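PDB 6W32: phosphatidylinositol transfer protein SFH5 from Saccharomyces cerevisiae, which transfers phosphatidylinositol between membranes, regulates phosphatidylinositol 4,5-bisphosphate homeostasis at the plasma membrane and binds heme b. Local coordinates for residues A128-T134 / D175-Q181; K219-N223 / L256-L260. All blocks are in the same frame, centred on the assembly; numbering follows the deposited sequence.

Contact 1: residues A128-T134 / D175-Q181; sequences ANKKAVT and DNNYMTQ
Thr180 joins 175-181 to 128-134 through both its backbone and its hydroxyl. Its N donates to Ala132 O at 2.9 Å and its O accepts from Thr134 N at 3.0 Å, two of the bonds of a parallel ladder that pairs Val133 with Thr180 and Thr134 with Gln181. The hydroxyl turns back to the loop leading into strand 132-136: with OG1 beside its own backbone N (chi1 -65°), it donates to Asn129 O at 2.7 Å, in the carbonyl plane and on a lone pair. Asn129 is gripped again through its N, which bonds Asp175 O at 2.8 Å from above the carbonyl plane, while its OD1 takes a weak bond from Asn177 N. Farther out, the extended chain of Lys131 passes Asn176 OD1 and closes a salt bridge, NZ to Asp175 OD2 at 2.5 Å, reaching the carboxylate from above its plane. Asn176 ND2 is tied to Leu168 O. Met179 SD touches Thr134 CG2, and helix 151-166 packs there through Arg158 and Met162. The parallel pairing of this CRAL-TRIO sheet is thus continued into the loops before the strands by the Thr180 hydroxyl, the backbone of Asn129 and the Lys131-Asp175 salt bridge, polar bonds that hold irregular backbones together.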
loop_
_atom_site.group_PDB
_atom_site.type_symbol
_atom_site.label_atom_id
_atom_site.label_comp_id
_atom_site.label_asym_id
_atom_site.label_seq_id
_atom_site.Cartn_x
_atom_site.Cartn_y
_atom_site.Cartn_z
ATOM N N ALA A 128 -3.446 -16.227 -5.074
ATOM C CA ALA A 128 -2.250 -15.705 -4.419
ATOM C C ALA A 128 -2.132 -14.215 -4.658
ATOM O O ALA A 128 -2.245 -13.750 -5.794
ATOM C CB ALA A 128 -0.988 -16.380 -4.925
ATOM N N ASN A 129 -1.921 -13.468 -3.579
ATOM C CA ASN A 129 -1.668 -12.040 -3.640
ATOM C C ASN A 129 -2.825 -11.305 -4.259
ATOM O O ASN A 129 -2.666 -10.192 -4.786
ATOM C CB ASN A 129 -0.365 -11.747 -4.376
ATOM C CG ASN A 129 0.788 -12.549 -3.815
ATOM O OD1 ASN A 129 1.039 -12.528 -2.597
ATOM N ND2 ASN A 129 1.474 -13.300 -4.686
ATOM N N LYS A 130 -3.997 -11.922 -4.198
ATOM C CA LYS A 130 -5.242 -11.209 -4.453
ATOM C C LYS A 130 -6.259 -11.478 -3.350
ATOM O O LYS A 130 -7.461 -11.350 -3.584
ATOM C CB LYS A 130 -5.814 -11.574 -5.824
ATOM C CG LYS A 130 -4.864 -11.365 -6.993
ATOM C CD LYS A 130 -5.656 -11.199 -8.238
ATOM C CE LYS A 130 -4.895 -11.730 -9.443
ATOM N NZ LYS A 130 -5.742 -11.717 -10.658
ATOM N N LYS A 131 -5.789 -11.854 -2.161
ATOM C CA LYS A 131 -6.616 -12.007 -0.974
ATOM C C LYS A 131 -6.838 -10.693 -0.223
ATOM O O LYS A 131 -7.931 -10.446 0.286
ATOM C CB LYS A 131 -5.979 -13.025 -0.032
ATOM C CG LYS A 131 -5.619 -14.348 -0.677
ATOM C CD LYS A 131 -4.638 -15.093 0.227
ATOM C CE LYS A 131 -4.598 -16.565 -0.102
ATOM N NZ LYS A 131 -3.816 -17.298 0.906
ATOM N N ALA A 132 -5.836 -9.836 -0.122
ATOM C CA ALA A 132 -6.023 -8.505 0.451
ATOM C C ALA A 132 -6.188 -7.505 -0.682
ATOM O O ALA A 132 -5.292 -7.362 -1.517
ATOM C CB ALA A 132 -4.840 -8.116 1.335
ATOM N N VAL A 133 -7.319 -6.813 -0.712
ATOM C CA VAL A 133 -7.630 -5.835 -1.748
ATOM C C VAL A 133 -8.040 -4.541 -1.071
ATOM O O VAL A 133 -8.754 -4.576 -0.058
ATOM C CB VAL A 133 -8.772 -6.345 -2.667
ATOM C CG1 VAL A 133 -8.935 -5.463 -3.883
ATOM C CG2 VAL A 133 -8.525 -7.764 -3.125
ATOM N N THR A 134 -7.620 -3.396 -1.620
ATOM C CA THR A 134 -8.266 -2.137 -1.230
ATOM C C THR A 134 -8.958 -1.528 -2.435
ATOM O O THR A 134 -8.568 -1.759 -3.583
ATOM C CB THR A 134 -7.326 -1.074 -0.621
ATOM O OG1 THR A 134 -6.550 -0.449 -1.651
ATOM C CG2 THR A 134 -6.418 -1.649 0.397
ATOM N N ASP A 175 1.733 -16.633 -0.754
ATOM C CA ASP A 175 0.448 -16.317 -1.363
ATOM C C ASP A 175 -0.241 -15.095 -0.747
ATOM O O ASP A 175 -1.384 -14.796 -1.119
ATOM C CB ASP A 175 -0.491 -17.539 -1.286
ATOM C CG ASP A 175 -0.874 -17.927 0.154
ATOM O OD1 ASP A 175 -0.231 -17.433 1.103
ATOM O OD2 ASP A 175 -1.827 -18.730 0.343
ATOM N N ASN A 176 0.376 -14.424 0.237
ATOM C CA ASN A 176 -0.262 -13.251 0.829
ATOM C C ASN A 176 0.747 -12.197 1.284
ATOM O O ASN A 176 0.547 -11.551 2.316
ATOM C CB ASN A 176 -1.170 -13.628 1.996
ATOM C CG ASN A 176 -2.209 -12.572 2.262
ATOM O OD1 ASN A 176 -2.856 -12.074 1.320
ATOM N ND2 ASN A 176 -2.336 -12.169 3.533
ATOM N N ASN A 177 1.852 -12.030 0.559
ATOM C CA ASN A 177 2.811 -10.975 0.872
ATOM C C ASN A 177 2.773 -9.834 -0.138
ATOM O O ASN A 177 3.762 -9.112 -0.285
ATOM C CB ASN A 177 4.233 -11.538 0.978
ATOM C CG ASN A 177 4.605 -12.398 -0.209
ATOM O OD1 ASN A 177 3.763 -12.668 -1.057
ATOM N ND2 ASN A 177 5.845 -12.867 -0.260
ATOM N N TYR A 178 1.669 -9.667 -0.855
ATOM C CA TYR A 178 1.459 -8.505 -1.700
ATOM C C TYR A 178 -0.021 -8.180 -1.650
ATOM O O TYR A 178 -0.833 -8.984 -1.190
ATOM C CB TYR A 178 1.859 -8.734 -3.160
ATOM C CG TYR A 178 3.336 -8.850 -3.473
ATOM C CD1 TYR A 178 4.040 -9.989 -3.166
ATOM C CD2 TYR A 178 4.000 -7.838 -4.152
ATOM C CE1 TYR A 178 5.374 -10.100 -3.494
ATOM C CE2 TYR A 178 5.332 -7.942 -4.475
ATOM C CZ TYR A 178 6.011 -9.069 -4.143
ATOM O OH TYR A 178 7.350 -9.195 -4.449
ATOM N N MET A 179 -0.376 -7.017 -2.183
ATOM C CA MET A 179 -1.725 -6.475 -2.111
ATOM C C MET A 179 -2.286 -6.316 -3.520
ATOM O O MET A 179 -1.547 -6.295 -4.507
ATOM C CB MET A 179 -1.701 -5.122 -1.402
ATOM C CG MET A 179 -3.028 -4.497 -0.982
ATOM S SD MET A 179 -2.641 -3.074 0.089
ATOM C CE MET A 179 -1.359 -2.413 -0.960
ATOM N N THR A 180 -3.601 -6.203 -3.618
ATOM C CA THR A 180 -4.237 -5.853 -4.874
ATOM C C THR A 180 -5.128 -4.646 -4.625
ATOM O O THR A 180 -5.562 -4.412 -3.491
ATOM C CB THR A 180 -4.992 -7.057 -5.441
ATOM O OG1 THR A 180 -4.030 -8.074 -5.774
ATOM C CG2 THR A 180 -5.804 -6.693 -6.677
ATOM N N GLN A 181 -5.343 -3.838 -5.664
ATOM C CA GLN A 181 -6.036 -2.576 -5.495
ATOM C C GLN A 181 -6.986 -2.380 -6.655
ATOM O O GLN A 181 -6.642 -2.716 -7.785
ATOM C CB GLN A 181 -5.033 -1.414 -5.407
ATOM C CG GLN A 181 -4.182 -1.467 -4.143
ATOM C CD GLN A 181 -3.022 -0.491 -4.143
ATOM O OE1 GLN A 181 -1.948 -0.784 -3.605
ATOM N NE2 GLN A 181 -3.230 0.671 -4.739
#

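Contact 2: residues K219-N223 / L256-L260; sequences KYFVN and LGQYL. With HEM (protoporphyrin IX containing Fe), chain D.
Leu256 lies in the loop between strand 247-250 and helix 265-268, whose segment 256-260 packs against the end of strand 216-222 of the CRAL-TRIO sheet, on the face carrying Tyr220 and Val222. With CG anti to the backbone N (chi1 -165°) and chi2 at 56°, its CD1 branch comes to the strand, 3.6 Å from Val222 CG1, and also touches CB and CG of Tyr220. Leu256 O accepts from both Tyr259 N and Leu260 N, curling the loop so that the next two contacting side chains return to the same tyrosine. Tyr259 presents CB to Tyr220 CE2 at 3.6 Å, and the two rings meet obliquely, with centroids 5.3 Å apart and planes at 36°. Leu260 follows with CD2, 4.0 Å from Tyr220 CE1. No hydrogen bond crosses between the segments; the hydroxyl of Tyr220 is bonded instead to Lys130 NZ, which also bonds Tyr259 O. The other face of the strand belongs to the heme pocket. There Phe221 brings CE1 close to heme C2D, and its ring meets those of Phe247 and His183 edge-to-face. Lys219, a heme-binding residue, stretches an extended side chain to both propionates: its NZ donates to heme O1D at 2.7 Å and to heme O2A at 3.0 Å.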
loop_
_atom_site.group_PDB
_atom_site.type_symbol
_atom_site.label_atom_id
_atom_site.label_comp_id
_atom_site.label_asym_id
_atom_site.label_seq_id
_atom_site.Cartn_x
_atom_site.Cartn_y
_atom_site.Cartn_z
ATOM N N LYS A 219 -3.194 -4.105 -9.940
ATOM C CA LYS A 219 -4.096 -2.978 -9.745
ATOM C C LYS A 219 -5.062 -2.889 -10.933
ATOM O O LYS A 219 -4.635 -2.914 -12.100
ATOM C CB LYS A 219 -3.293 -1.698 -9.560
ATOM C CG LYS A 219 -4.119 -0.477 -9.186
ATOM C CD LYS A 219 -3.286 0.501 -8.370
ATOM C CE LYS A 219 -4.134 1.547 -7.654
ATOM N NZ LYS A 219 -3.254 2.566 -6.979
ATOM N N TYR A 220 -6.371 -2.824 -10.639
ATOM C CA TYR A 220 -7.408 -2.815 -11.663
ATOM C C TYR A 220 -8.107 -1.469 -11.641
ATOM O O TYR A 220 -8.430 -0.948 -10.572
ATOM C CB TYR A 220 -8.444 -3.941 -11.460
ATOM C CG TYR A 220 -7.815 -5.300 -11.430
ATOM C CD1 TYR A 220 -7.418 -5.860 -10.229
ATOM C CD2 TYR A 220 -7.544 -5.999 -12.608
ATOM C CE1 TYR A 220 -6.787 -7.082 -10.182
ATOM C CE2 TYR A 220 -6.929 -7.247 -12.572
ATOM C CZ TYR A 220 -6.553 -7.764 -11.332
ATOM O OH TYR A 220 -5.934 -8.975 -11.217
ATOM N N PHE A 221 -8.357 -0.927 -12.829
ATOM C CA PHE A 221 -8.979 0.379 -13.002
ATOM C C PHE A 221 -10.250 0.118 -13.779
ATOM O O PHE A 221 -10.186 -0.030 -15.000
ATOM C CB PHE A 221 -8.060 1.328 -13.764
ATOM C CG PHE A 221 -6.745 1.543 -13.106
ATOM C CD1 PHE A 221 -6.524 2.673 -12.332
ATOM C CD2 PHE A 221 -5.718 0.619 -13.249
ATOM C CE1 PHE A 221 -5.296 2.906 -11.726
ATOM C CE2 PHE A 221 -4.489 0.837 -12.636
ATOM C CZ PHE A 221 -4.278 1.999 -11.866
ATOM N N VAL A 222 -11.400 0.063 -13.108
ATOM C CA VAL A 222 -12.605 -0.441 -13.760
ATOM C C VAL A 222 -13.618 0.678 -13.988
ATOM O O VAL A 222 -13.618 1.707 -13.324
ATOM C CB VAL A 222 -13.234 -1.604 -12.968
ATOM C CG1 VAL A 222 -12.133 -2.553 -12.513
ATOM C CG2 VAL A 222 -14.030 -1.087 -11.800
ATOM N N ASN A 223 -14.471 0.465 -14.980
ATOM C CA ASN A 223 -15.542 1.374 -15.351
ATOM C C ASN A 223 -14.998 2.687 -15.896
ATOM O O ASN A 223 -15.489 3.767 -15.573
ATOM C CB ASN A 223 -16.490 1.583 -14.185
ATOM C CG ASN A 223 -17.358 0.389 -13.994
ATOM O OD1 ASN A 223 -17.812 -0.201 -14.980
ATOM N ND2 ASN A 223 -17.556 -0.027 -12.762
ATOM N N LEU A 256 -14.882 -7.734 -13.580
ATOM C CA LEU A 256 -13.825 -7.763 -12.587
ATOM C C LEU A 256 -13.693 -9.140 -11.967
ATOM O O LEU A 256 -12.594 -9.529 -11.557
ATOM C CB LEU A 256 -14.070 -6.711 -11.517
ATOM C CG LEU A 256 -12.845 -6.420 -10.651
ATOM C CD1 LEU A 256 -11.692 -6.013 -11.541
ATOM C CD2 LEU A 256 -13.107 -5.364 -9.547
ATOM N N GLY A 257 -14.786 -9.901 -11.899
ATOM C CA GLY A 257 -14.708 -11.227 -11.311
ATOM C C GLY A 257 -13.845 -12.193 -12.095
ATOM O O GLY A 257 -13.343 -13.170 -11.527
ATOM N N GLN A 258 -13.656 -11.936 -13.389
ATOM C CA GLN A 258 -12.694 -12.695 -14.172
ATOM C C GLN A 258 -11.288 -12.585 -13.611
ATOM O O GLN A 258 -10.449 -13.436 -13.921
ATOM C CB GLN A 258 -12.700 -12.217 -15.625
ATOM C CG GLN A 258 -13.956 -12.597 -16.412
ATOM C CD GLN A 258 -14.070 -11.856 -17.733
ATOM O OE1 GLN A 258 -15.139 -11.344 -18.072
ATOM N NE2 GLN A 258 -12.966 -11.795 -18.490
ATOM N N TYR A 259 -11.004 -11.570 -12.790
ATOM C CA TYR A 259 -9.691 -11.424 -12.174
ATOM C C TYR A 259 -9.695 -11.557 -10.658
ATOM O O TYR A 259 -8.747 -12.130 -10.099
ATOM C CB TYR A 259 -9.082 -10.090 -12.559
ATOM C CG TYR A 259 -9.035 -9.797 -14.043
ATOM C CD1 TYR A 259 -7.986 -10.246 -14.852
ATOM C CD2 TYR A 259 -10.022 -9.033 -14.640
ATOM C CE1 TYR A 259 -7.936 -9.915 -16.223
ATOM C CE2 TYR A 259 -9.977 -8.710 -16.000
ATOM C CZ TYR A 259 -8.936 -9.135 -16.763
ATOM O OH TYR A 259 -8.948 -8.794 -18.079
ATOM N N LEU A 260 -10.720 -11.056 -9.955
ATOM C CA LEU A 260 -10.854 -11.277 -8.511
ATOM C C LEU A 260 -11.966 -12.288 -8.293
ATOM O O LEU A 260 -13.147 -11.935 -8.396
ATOM C CB LEU A 260 -11.180 -9.996 -7.748
ATOM C CG LEU A 260 -10.239 -8.803 -7.783
ATOM C CD1 LEU A 260 -10.768 -7.773 -6.827
ATOM C CD2 LEU A 260 -8.833 -9.236 -7.475
HETATM C CHA HEM D . -3.775 6.983 -9.685
HETATM C CHB HEM D . -7.500 9.716 -8.393
HETATM C CHC HEM D . -9.335 9.255 -12.842
HETATM C CHD HEM D . -5.819 6.081 -13.988
HETATM C C1A HEM D . -4.642 7.760 -8.962
HETATM C C2A HEM D . -4.385 8.180 -7.617
HETATM C C3A HEM D . -5.401 8.981 -7.236
HETATM C C4A HEM D . -6.324 9.038 -8.358
HETATM C CMA HEM D . -5.672 9.714 -5.899
HETATM C CAA HEM D . -3.070 7.765 -6.938
HETATM C CBA HEM D . -3.117 6.711 -5.857
HETATM C CGA HEM D . -4.408 6.025 -5.617
HETATM O O1A HEM D . -5.260 6.762 -5.026
HETATM O O2A HEM D . -4.216 4.817 -5.255
HETATM C C1B HEM D . -8.288 9.880 -9.494
HETATM C C2B HEM D . -9.453 10.718 -9.550
HETATM C C3B HEM D . -9.973 10.603 -10.774
HETATM C C4B HEM D . -9.142 9.678 -11.543
HETATM C CMB HEM D . -9.954 11.558 -8.357
HETATM C CAB HEM D . -11.248 11.298 -11.297
HETATM C CBB HEM D . -11.254 11.990 -12.422
HETATM C C1C HEM D . -8.584 8.352 -13.572
HETATM C C2C HEM D . -8.788 7.882 -14.962
HETATM C C3C HEM D . -7.804 7.005 -15.266
HETATM C C4C HEM D . -6.947 6.877 -14.096
HETATM C CMC HEM D . -9.938 8.304 -15.913
HETATM C CAC HEM D . -7.618 6.240 -16.605
HETATM C CBC HEM D . -7.286 4.929 -16.634
HETATM C C1D HEM D . -4.906 6.059 -12.969
HETATM C C2D HEM D . -3.642 5.363 -12.958
HETATM C C3D HEM D . -3.015 5.694 -11.601
HETATM C C4D HEM D . -3.964 6.528 -10.947
HETATM C CMD HEM D . -3.018 4.476 -14.039
HETATM C CAD HEM D . -1.703 5.234 -10.955
HETATM C CBD HEM D . -2.082 4.243 -9.848
HETATM C CGD HEM D . -0.811 3.677 -9.264
HETATM O O1D HEM D . -0.899 2.948 -8.222
HETATM O O2D HEM D . 0.290 4.170 -9.685
HETATM N NA HEM D . -5.816 8.305 -9.397
HETATM N NB HEM D . -8.124 9.265 -10.718
HETATM N NC HEM D . -7.473 7.721 -13.138
HETATM N ND HEM D . -5.052 6.757 -11.756
HETATM FE FE HEM D . -6.677 7.927 -11.219
#

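Contacts 1 and 2 lie on neighbouring strands of one mixed sheet, their centres about 13 Å apart and on the same side of the chain's centre. Contact 1 closes before contact 2 opens along the chain. Strands 132-136, 179-184 and 216-222 run side by side and parallel, so 179-184, from contact 1, is the direct neighbour of 216-222, from contact 2. Gln181 O and Tyr220 N, 2.9 Å apart, probably form one of the hydrogen bonds joining them. Thr180 CG2 also touches Tyr220 CE1. The sheet thus connects the polar strand entry of contact 1 with a strand whose two faces are used differently, one meeting heme and the other a covering loop.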